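Local coordinates for chitin oligosaccahride binding protein NagB1 (Paenibacillus sp. FPU-7, PDB 7EHP) that binds N,N'-diacetylchitobiose and N,N',N''-triacetylchitotriose as an extracellular solute-binding protein, probably for sugar uptake, at residues G121-K126 against A238-G243. Numbering follows the deposited sequence.
Sequences GVFYNK and AMMFDG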
ATOM      1  N   GLY A 121      -1.362   8.321  -4.175  1.00 16.13           N
ATOM      2  CA  GLY A 121      -1.507   9.414  -5.114  1.00 19.01           C
ATOM      3  C   GLY A 121      -0.183  10.123  -5.249  1.00 21.07           C
ATOM      4  O   GLY A 121       0.866   9.520  -5.007  1.00 15.91           O
ATOM      5  N   VAL A 122      -0.218  11.404  -5.590  1.00 18.94           N
ATOM      6  CA  VAL A 122       0.975  12.145  -5.961  1.00 16.21           C
ATOM      7  C   VAL A 122       1.330  13.075  -4.816  1.00 19.23           C
ATOM      8  O   VAL A 122       0.580  14.011  -4.509  1.00 17.70           O
ATOM      9  CB  VAL A 122       0.766  12.921  -7.267  1.00 20.10           C
ATOM     10  CG1 VAL A 122       2.061  13.587  -7.707  1.00 17.33           C
ATOM     11  CG2 VAL A 122       0.221  11.980  -8.344  1.00 15.72           C
ATOM     12  N   PHE A 123       2.466  12.804  -4.173  1.00 19.45           N
ATOM     13  CA  PHE A 123       3.111  13.800  -3.337  1.00 16.00           C
ATOM     14  C   PHE A 123       3.758  14.856  -4.220  1.00 19.76           C
ATOM     15  O   PHE A 123       4.303  14.547  -5.286  1.00 18.43           O
ATOM     16  CB  PHE A 123       4.166  13.148  -2.441  1.00 15.61           C
ATOM     17  CG  PHE A 123       3.585  12.242  -1.364  1.00 17.07           C
ATOM     18  CD1 PHE A 123       3.160  10.960  -1.680  1.00 14.69           C
ATOM     19  CD2 PHE A 123       3.478  12.673  -0.049  1.00 19.95           C
ATOM     20  CE1 PHE A 123       2.627  10.123  -0.723  1.00 18.76           C
ATOM     21  CE2 PHE A 123       2.947  11.830   0.929  1.00 20.14           C
ATOM     22  CZ  PHE A 123       2.532  10.552   0.577  1.00 17.01           C
ATOM     23  N   TYR A 124       3.734  16.114  -3.783  1.00 16.97           N
ATOM     24  CA  TYR A 124       4.414  17.113  -4.595  1.00 22.97           C
ATOM     25  C   TYR A 124       5.067  18.168  -3.715  1.00 25.60           C
ATOM     26  O   TYR A 124       4.743  18.325  -2.534  1.00 24.36           O
ATOM     27  CB  TYR A 124       3.455  17.746  -5.620  1.00 16.73           C
ATOM     28  CG  TYR A 124       2.469  18.746  -5.053  1.00 24.14           C
ATOM     29  CD1 TYR A 124       1.398  18.331  -4.234  1.00 21.11           C
ATOM     30  CD2 TYR A 124       2.584  20.101  -5.361  1.00 23.42           C
ATOM     31  CE1 TYR A 124       0.497  19.250  -3.728  1.00 18.45           C
ATOM     32  CE2 TYR A 124       1.687  21.026  -4.864  1.00 23.15           C
ATOM     33  CZ  TYR A 124       0.652  20.601  -4.053  1.00 26.25           C
ATOM     34  OH  TYR A 124      -0.230  21.538  -3.580  1.00 30.39           O
ATOM     35  N   ASN A 125       6.021  18.875  -4.309  1.00 22.63           N
ATOM     36  CA  ASN A 125       6.765  19.921  -3.625  1.00 28.32           C
ATOM     37  C   ASN A 125       6.156  21.268  -4.018  1.00 27.07           C
ATOM     38  O   ASN A 125       6.305  21.720  -5.159  1.00 27.58           O
ATOM     39  CB  ASN A 125       8.248  19.829  -3.981  1.00 19.87           C
ATOM     40  CG  ASN A 125       9.089  20.868  -3.270  1.00 29.04           C
ATOM     41  OD1 ASN A 125       8.618  21.964  -2.981  1.00 26.71           O
ATOM     42  ND2 ASN A 125      10.351  20.521  -2.978  1.00 23.26           N
ATOM     43  N   LYS A 126       5.485  21.909  -3.056  1.00 28.57           N
ATOM     44  CA  LYS A 126       4.824  23.189  -3.303  1.00 25.42           C
ATOM     45  C   LYS A 126       5.815  24.271  -3.709  1.00 30.83           C
ATOM     46  O   LYS A 126       5.463  25.182  -4.472  1.00 30.45           O
ATOM     47  CB  LYS A 126       4.058  23.626  -2.048  1.00 28.31           C
ATOM     48  CG  LYS A 126       2.761  22.862  -1.744  1.00 23.19           C
ATOM     49  CD  LYS A 126       2.382  23.055  -0.268  1.00 31.44           C
ATOM     50  CE  LYS A 126       0.886  23.041  -0.045  1.00 37.56           C
ATOM     51  NZ  LYS A 126       0.239  21.892  -0.705  1.00 40.38           N
ATOM     52  N   ALA A 238       9.991  16.851  -8.418  1.00 17.73           N
ATOM     53  CA  ALA A 238       8.807  17.677  -8.191  1.00 20.38           C
ATOM     54  C   ALA A 238       7.657  16.874  -7.597  1.00 19.55           C
ATOM     55  O   ALA A 238       6.824  17.424  -6.865  1.00 20.80           O
ATOM     56  CB  ALA A 238       8.376  18.335  -9.509  1.00 20.91           C
ATOM     57  N   MET A 239       7.577  15.587  -7.920  1.00 16.82           N
ATOM     58  CA  MET A 239       6.446  14.754  -7.541  1.00 19.69           C
ATOM     59  C   MET A 239       6.963  13.359  -7.225  1.00 19.29           C
ATOM     60  O   MET A 239       8.094  12.990  -7.571  1.00 17.24           O
ATOM     61  CB  MET A 239       5.388  14.677  -8.659  1.00 17.63           C
ATOM     62  CG  MET A 239       4.851  16.024  -9.138  1.00 21.08           C
ATOM     63  SD  MET A 239       3.695  15.817 -10.520  1.00 20.72           S
ATOM     64  CE  MET A 239       4.910  15.681 -11.840  1.00 15.16           C
ATOM     65  N   MET A 240       6.101  12.580  -6.578  1.00 20.48           N
ATOM     66  CA  MET A 240       6.358  11.175  -6.273  1.00 15.06           C
ATOM     67  C   MET A 240       5.015  10.502  -6.072  1.00 15.74           C
ATOM     68  O   MET A 240       4.278  10.892  -5.161  1.00 16.73           O
ATOM     69  CB  MET A 240       7.191  11.032  -5.002  1.00 17.94           C
ATOM     70  CG  MET A 240       7.354   9.591  -4.547  1.00 16.02           C
ATOM     71  SD  MET A 240       8.445   9.496  -3.124  1.00 17.41           S
ATOM     72  CE  MET A 240       7.307   9.944  -1.800  1.00 19.21           C
ATOM     73  N   PHE A 241       4.706   9.486  -6.879  1.00 11.97           N
ATOM     74  CA  PHE A 241       3.509   8.686  -6.635  1.00 15.01           C
ATOM     75  C   PHE A 241       3.828   7.650  -5.560  1.00 15.90           C
ATOM     76  O   PHE A 241       4.779   6.874  -5.700  1.00 14.70           O
ATOM     77  CB  PHE A 241       3.032   8.006  -7.927  1.00 12.63           C
ATOM     78  CG  PHE A 241       1.669   7.376  -7.825  1.00 14.88           C
ATOM     79  CD1 PHE A 241       1.494   6.172  -7.173  1.00 15.08           C
ATOM     80  CD2 PHE A 241       0.556   7.988  -8.398  1.00 18.06           C
ATOM     81  CE1 PHE A 241       0.228   5.590  -7.069  1.00 14.60           C
ATOM     82  CE2 PHE A 241      -0.726   7.401  -8.299  1.00 19.79           C
ATOM     83  CZ  PHE A 241      -0.881   6.206  -7.629  1.00 17.37           C
ATOM     84  N   ASP A 242       3.028   7.621  -4.499  1.00 15.08           N
ATOM     85  CA  ASP A 242       3.322   6.757  -3.358  1.00 15.59           C
ATOM     86  C   ASP A 242       2.070   6.612  -2.500  1.00 13.81           C
ATOM     87  O   ASP A 242       1.051   7.276  -2.720  1.00 16.99           O
ATOM     88  CB  ASP A 242       4.492   7.320  -2.531  1.00 15.75           C
ATOM     89  CG  ASP A 242       5.322   6.235  -1.874  1.00 19.93           C
ATOM     90  OD1 ASP A 242       4.798   5.110  -1.710  1.00 16.82           O
ATOM     91  OD2 ASP A 242       6.502   6.505  -1.531  1.00 16.17           O
ATOM     92  N   GLY A 243       2.159   5.733  -1.519  1.00 14.57           N
ATOM     93  CA  GLY A 243       1.090   5.567  -0.563  1.00 16.85           C
ATOM     94  C   GLY A 243       1.211   6.514   0.606  1.00 16.28           C
ATOM     95  O   GLY A 243       2.289   7.027   0.899  1.00 19.65           O
TER
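An antiparallel strand pairing joins Gly121–Asn125 to the segment 238-243 in the buried sheet of one lobe, its Asp242 end approaching the bound sugar, with a NAG about 7 Å from that side chain. Gly121 and Asp242 exchange two backbone hydrogen bonds, as do Phe123 and Met240, and Asn125 N adds a fifth to Ala238 O at 3.0 Å. On one face, Val122 CG1, held anti to the backbone N (chi1 -175°), meets Met239 CB at 3.6 Å, while CG2 reaches Phe241 CD2. Gly121 lies over the Phe241 ring, its CA 4.2 Å from the centroid in a CH-pi contact. In this periplasmic-binding-protein-like fold, 111 residues, mostly helical, lie between the two antiparallel neighbours, and strand 156-159 runs along the far edge of 237-243. On the opposite face, with Met240 and Asp242, the Phe123 ring turns its edge to backbone oxygens, CE1 standing 3.5 Å from Gly243 O, and its CD1 touches Met240 CE; Phe232 of helix 225-233 packs against both side chains. Asp242 CB lies 3.8 Å from Phe123 CE1, the ring and carboxylate planes 77° apart. The buried carboxylate is gripped by Gly243 N and Tyr225 OH at OD1 and by Gln229 at OD2.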